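Long-range contact in polymeric immunoglobulin receptor (Mus musculus, PDB 4NOF), which probably binds polymeric immunoglobulins, IgA and IgM, for transport across epithelia, its extracellular part being released as secretory component: residues L6-I17 with K104-P113. Sequence-based numbering, arbitrary orientation.
Sequences LPSDTHVYTKDI and KNVDLQVLAP
The A'–G pairing of an immunoglobulin V-set domain joins H11-D16 to K104-L111 as parallel neighbours, with seven backbone hydrogen bonds running from H11 N to N105 O at one end through to I17 N to L111 O at the other. This places H11-D16 at the edge of its sheet, while K104-L111 pairs on its far side with the strand 89-95. Y13 turns into the sandwich: with CG beside its backbone N (chi1 -64°), the ring brings CD1 to 3.7 Å from V106 CG1, which lies at the ring edge near its plane. The Y13 hydroxyl is hydrogen-bonded to the backbone N of E24 on the strand 21-26, so the phenol ties the edge strand to the opposite sheet. The outer face is lined by V12, T14, D107 and Q109; there the T14 hydroxyl makes a weak bond to Q109 OE1.

Ahead of the strand, the 7-10 turn is clasped by two side chains. K104 NZ donates to D9 O (3.0 Å) from above the carbonyl plane, and a water accepting from N105 N donates to the same oxygen. In N105, CG lies anti to the carbonyl carbon (chi1 -66°), which sends the amide toward the turn; ND2 donates nearly straight (164°) to S8 O at 2.9 Å, in the carbonyl plane and on a lone pair. The same ND2 packs against P7, 3.4 Å from P7 CB. An alanine here, lacking the amide, would probably leave S8 O without this donor and open a gap beside P7, leaving the S8 end of the turn less firmly held. Within the turn itself, T10 OG1 donates to P7 O at 2.7 Å, from above the carbonyl plane.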
loop_
_atom_site.group_PDB
_atom_site.type_symbol
_atom_site.label_atom_id
_atom_site.label_comp_id
_atom_site.label_asym_id
_atom_site.label_seq_id
_atom_site.Cartn_x
_atom_site.Cartn_y
_atom_site.Cartn_z
ATOM N N LEU A 6 -8.032 15.108 0.709
ATOM C CA LEU A 6 -7.108 13.956 0.688
ATOM C C LEU A 6 -6.024 14.223 1.697
ATOM O O LEU A 6 -5.728 15.388 1.998
ATOM C CB LEU A 6 -6.431 13.805 -0.683
ATOM C CG LEU A 6 -7.089 13.070 -1.854
ATOM C CD1 LEU A 6 -7.701 11.744 -1.424
ATOM C CD2 LEU A 6 -8.126 13.928 -2.531
ATOM N N PRO A 7 -5.346 13.157 2.155
ATOM C CA PRO A 7 -4.129 13.388 2.882
ATOM C C PRO A 7 -3.070 14.081 2.026
ATOM O O PRO A 7 -3.143 14.087 0.799
ATOM C CB PRO A 7 -3.659 11.944 3.236
ATOM C CG PRO A 7 -4.795 11.068 3.046
ATOM C CD PRO A 7 -5.661 11.721 2.013
ATOM N N SER A 8 -2.019 14.590 2.657
ATOM C CA SER A 8 -0.979 15.264 1.949
ATOM C C SER A 8 -0.276 14.390 0.913
ATOM O O SER A 8 0.066 13.244 1.200
ATOM C CB SER A 8 0.044 15.807 2.973
ATOM O OG SER A 8 0.783 16.850 2.380
ATOM N N ASP A 9 -0.088 14.946 -0.285
ATOM C CA ASP A 9 0.682 14.319 -1.363
ATOM C C ASP A 9 0.243 12.870 -1.615
ATOM O O ASP A 9 1.038 11.950 -1.481
ATOM C CB ASP A 9 2.180 14.353 -1.052
ATOM C CG ASP A 9 2.745 15.771 -1.011
ATOM O OD1 ASP A 9 2.395 16.590 -1.886
ATOM O OD2 ASP A 9 3.562 16.061 -0.105
ATOM N N THR A 10 -1.016 12.712 -1.933
ATOM C CA THR A 10 -1.587 11.385 -2.130
ATOM C C THR A 10 -1.449 11.017 -3.580
ATOM O O THR A 10 -1.740 11.842 -4.430
ATOM C CB THR A 10 -3.074 11.382 -1.747
ATOM O OG1 THR A 10 -3.208 11.617 -0.346
ATOM C CG2 THR A 10 -3.702 10.057 -2.067
ATOM N N HIS A 11 -1.005 9.795 -3.840
ATOM C CA HIS A 11 -0.971 9.220 -5.182
ATOM C C HIS A 11 -2.250 8.427 -5.401
ATOM O O HIS A 11 -2.510 7.462 -4.692
ATOM C CB HIS A 11 0.235 8.310 -5.361
ATOM C CG HIS A 11 0.489 7.909 -6.793
ATOM N ND1 HIS A 11 1.649 8.240 -7.462
ATOM C CD2 HIS A 11 -0.264 7.208 -7.674
ATOM C CE1 HIS A 11 1.599 7.756 -8.694
ATOM N NE2 HIS A 11 0.446 7.131 -8.849
ATOM N N VAL A 12 -3.015 8.806 -6.422
ATOM C CA VAL A 12 -4.258 8.138 -6.749
ATOM C C VAL A 12 -4.044 7.123 -7.874
ATOM O O VAL A 12 -3.437 7.436 -8.898
ATOM C CB VAL A 12 -5.336 9.155 -7.206
ATOM C CG1 VAL A 12 -6.627 8.442 -7.543
ATOM C CG2 VAL A 12 -5.601 10.167 -6.098
ATOM N N TYR A 13 -4.539 5.904 -7.657
ATOM C CA TYR A 13 -4.606 4.840 -8.642
ATOM C C TYR A 13 -6.083 4.535 -8.945
ATOM O O TYR A 13 -6.892 4.402 -8.043
ATOM C CB TYR A 13 -3.962 3.559 -8.078
ATOM C CG TYR A 13 -2.486 3.667 -7.778
ATOM C CD1 TYR A 13 -2.037 4.080 -6.545
ATOM C CD2 TYR A 13 -1.531 3.359 -8.743
ATOM C CE1 TYR A 13 -0.696 4.157 -6.259
ATOM C CE2 TYR A 13 -0.173 3.447 -8.466
ATOM C CZ TYR A 13 0.238 3.845 -7.214
ATOM O OH TYR A 13 1.583 3.945 -6.916
ATOM N N THR A 14 -6.433 4.412 -10.226
ATOM C CA THR A 14 -7.808 4.179 -10.628
ATOM C C THR A 14 -7.813 2.900 -11.473
ATOM O O THR A 14 -7.082 2.807 -12.480
ATOM C CB THR A 14 -8.352 5.380 -11.456
ATOM O OG1 THR A 14 -8.308 6.577 -10.679
ATOM C CG2 THR A 14 -9.783 5.161 -11.889
ATOM N N LYS A 15 -8.557 1.901 -11.030
ATOM C CA LYS A 15 -8.595 0.607 -11.685
ATOM C C LYS A 15 -10.022 0.062 -11.764
ATOM O O LYS A 15 -10.849 0.308 -10.899
ATOM C CB LYS A 15 -7.743 -0.396 -10.935
ATOM C CG LYS A 15 -6.249 -0.110 -10.927
ATOM C CD LYS A 15 -5.590 -0.266 -12.294
ATOM C CE LYS A 15 -4.174 0.280 -12.266
ATOM N NZ LYS A 15 -3.484 0.123 -13.577
ATOM N N ASP A 16 -10.296 -0.695 -12.812
ATOM C CA ASP A 16 -11.557 -1.441 -12.893
ATOM C C ASP A 16 -11.583 -2.652 -11.963
ATOM O O ASP A 16 -10.568 -3.277 -11.693
ATOM C CB ASP A 16 -11.751 -1.948 -14.325
ATOM C CG ASP A 16 -12.199 -0.875 -15.277
ATOM O OD1 ASP A 16 -12.470 0.284 -14.853
ATOM O OD2 ASP A 16 -12.314 -1.232 -16.480
ATOM N N ILE A 17 -12.764 -2.980 -11.477
ATOM C CA ILE A 17 -12.959 -4.152 -10.661
ATOM C C ILE A 17 -12.391 -5.390 -11.367
ATOM O O ILE A 17 -12.484 -5.520 -12.586
ATOM C CB ILE A 17 -14.455 -4.328 -10.292
ATOM C CG1 ILE A 17 -14.630 -5.416 -9.238
ATOM C CG2 ILE A 17 -15.309 -4.616 -11.510
ATOM C CD1 ILE A 17 -15.956 -5.306 -8.528
ATOM N N LYS A 104 3.935 7.119 2.694
ATOM C CA LYS A 104 3.383 7.621 1.451
ATOM C C LYS A 104 1.875 7.349 1.466
ATOM O O LYS A 104 1.438 6.198 1.673
ATOM C CB LYS A 104 4.026 6.940 0.239
ATOM C CG LYS A 104 3.431 7.307 -1.131
ATOM C CD LYS A 104 3.697 8.742 -1.508
ATOM C CE LYS A 104 2.878 9.125 -2.725
ATOM N NZ LYS A 104 3.097 10.556 -3.105
ATOM N N ASN A 105 1.089 8.401 1.250
ATOM C CA ASN A 105 -0.337 8.265 1.142
ATOM C C ASN A 105 -0.752 7.828 -0.282
ATOM O O ASN A 105 -0.314 8.420 -1.269
ATOM C CB ASN A 105 -1.029 9.601 1.504
ATOM C CG ASN A 105 -0.834 9.968 2.958
ATOM O OD1 ASN A 105 -1.160 9.183 3.848
ATOM N ND2 ASN A 105 -0.305 11.147 3.201
ATOM N N VAL A 106 -1.676 6.872 -0.345
ATOM C CA VAL A 106 -2.159 6.262 -1.555
ATOM C C VAL A 106 -3.682 6.175 -1.513
ATOM O O VAL A 106 -4.277 5.918 -0.452
ATOM C CB VAL A 106 -1.585 4.826 -1.677
ATOM C CG1 VAL A 106 -2.238 4.054 -2.809
ATOM C CG2 VAL A 106 -0.064 4.901 -1.858
ATOM N N ASP A 107 -4.338 6.444 -2.644
ATOM C CA ASP A 107 -5.790 6.309 -2.743
ATOM C C ASP A 107 -6.079 5.386 -3.914
ATOM O O ASP A 107 -5.585 5.618 -5.025
ATOM C CB ASP A 107 -6.439 7.681 -2.978
ATOM C CG ASP A 107 -7.921 7.706 -2.750
ATOM O OD1 ASP A 107 -8.571 6.701 -2.396
ATOM O OD2 ASP A 107 -8.475 8.819 -2.891
ATOM N N LEU A 108 -6.780 4.291 -3.631
ATOM C CA LEU A 108 -7.206 3.361 -4.650
ATOM C C LEU A 108 -8.679 3.591 -4.967
ATOM O O LEU A 108 -9.543 3.486 -4.116
ATOM C CB LEU A 108 -6.971 1.920 -4.191
ATOM C CG LEU A 108 -7.319 0.867 -5.224
ATOM C CD1 LEU A 108 -6.548 1.082 -6.520
ATOM C CD2 LEU A 108 -7.032 -0.514 -4.636
ATOM N N GLN A 109 -8.950 3.947 -6.211
ATOM C CA GLN A 109 -10.311 4.052 -6.710
ATOM C C GLN A 109 -10.567 2.829 -7.573
ATOM O O GLN A 109 -9.801 2.541 -8.510
ATOM C CB GLN A 109 -10.472 5.361 -7.504
ATOM C CG GLN A 109 -11.848 5.477 -8.164
ATOM C CD GLN A 109 -12.033 6.824 -8.868
ATOM O OE1 GLN A 109 -11.674 6.986 -10.037
ATOM N NE2 GLN A 109 -12.570 7.785 -8.141
ATOM N N VAL A 110 -11.580 2.072 -7.205
ATOM C CA VAL A 110 -11.994 0.884 -7.910
ATOM C C VAL A 110 -13.345 1.169 -8.568
ATOM O O VAL A 110 -14.335 1.479 -7.913
ATOM C CB VAL A 110 -12.099 -0.348 -6.995
ATOM C CG1 VAL A 110 -12.493 -1.580 -7.816
ATOM C CG2 VAL A 110 -10.792 -0.604 -6.251
ATOM N N LEU A 111 -13.381 1.043 -9.869
ATOM C CA LEU A 111 -14.620 1.296 -10.612
ATOM C C LEU A 111 -15.395 -0.014 -10.740
ATOM O O LEU A 111 -14.882 -1.003 -11.249
ATOM C CB LEU A 111 -14.300 1.884 -11.972
ATOM C CG LEU A 111 -13.937 3.376 -12.009
ATOM C CD1 LEU A 111 -12.555 3.684 -11.492
ATOM C CD2 LEU A 111 -14.067 3.866 -13.436
ATOM N N ALA A 112 -16.610 0.007 -10.255
ATOM C CA ALA A 112 -17.404 -1.199 -10.100
ATOM C C ALA A 112 -18.807 -0.993 -10.669
ATOM O O ALA A 112 -19.255 0.115 -10.761
ATOM C CB ALA A 112 -17.463 -1.529 -8.638
ATOM N N PRO A 113 -19.496 -2.090 -11.041
ATOM C CA PRO A 113 -20.795 -2.005 -11.719
ATOM C C PRO A 113 -21.882 -1.267 -10.967
ATOM O O PRO A 113 -21.993 -1.372 -9.736
ATOM C CB PRO A 113 -21.211 -3.469 -11.900
ATOM C CG PRO A 113 -19.987 -4.283 -11.735
ATOM C CD PRO A 113 -18.997 -3.475 -10.957
HETATM O O HOH W 1 2.268 11.044 1.020
HETATM O O HOH W 2 2.229 11.078 -5.695
#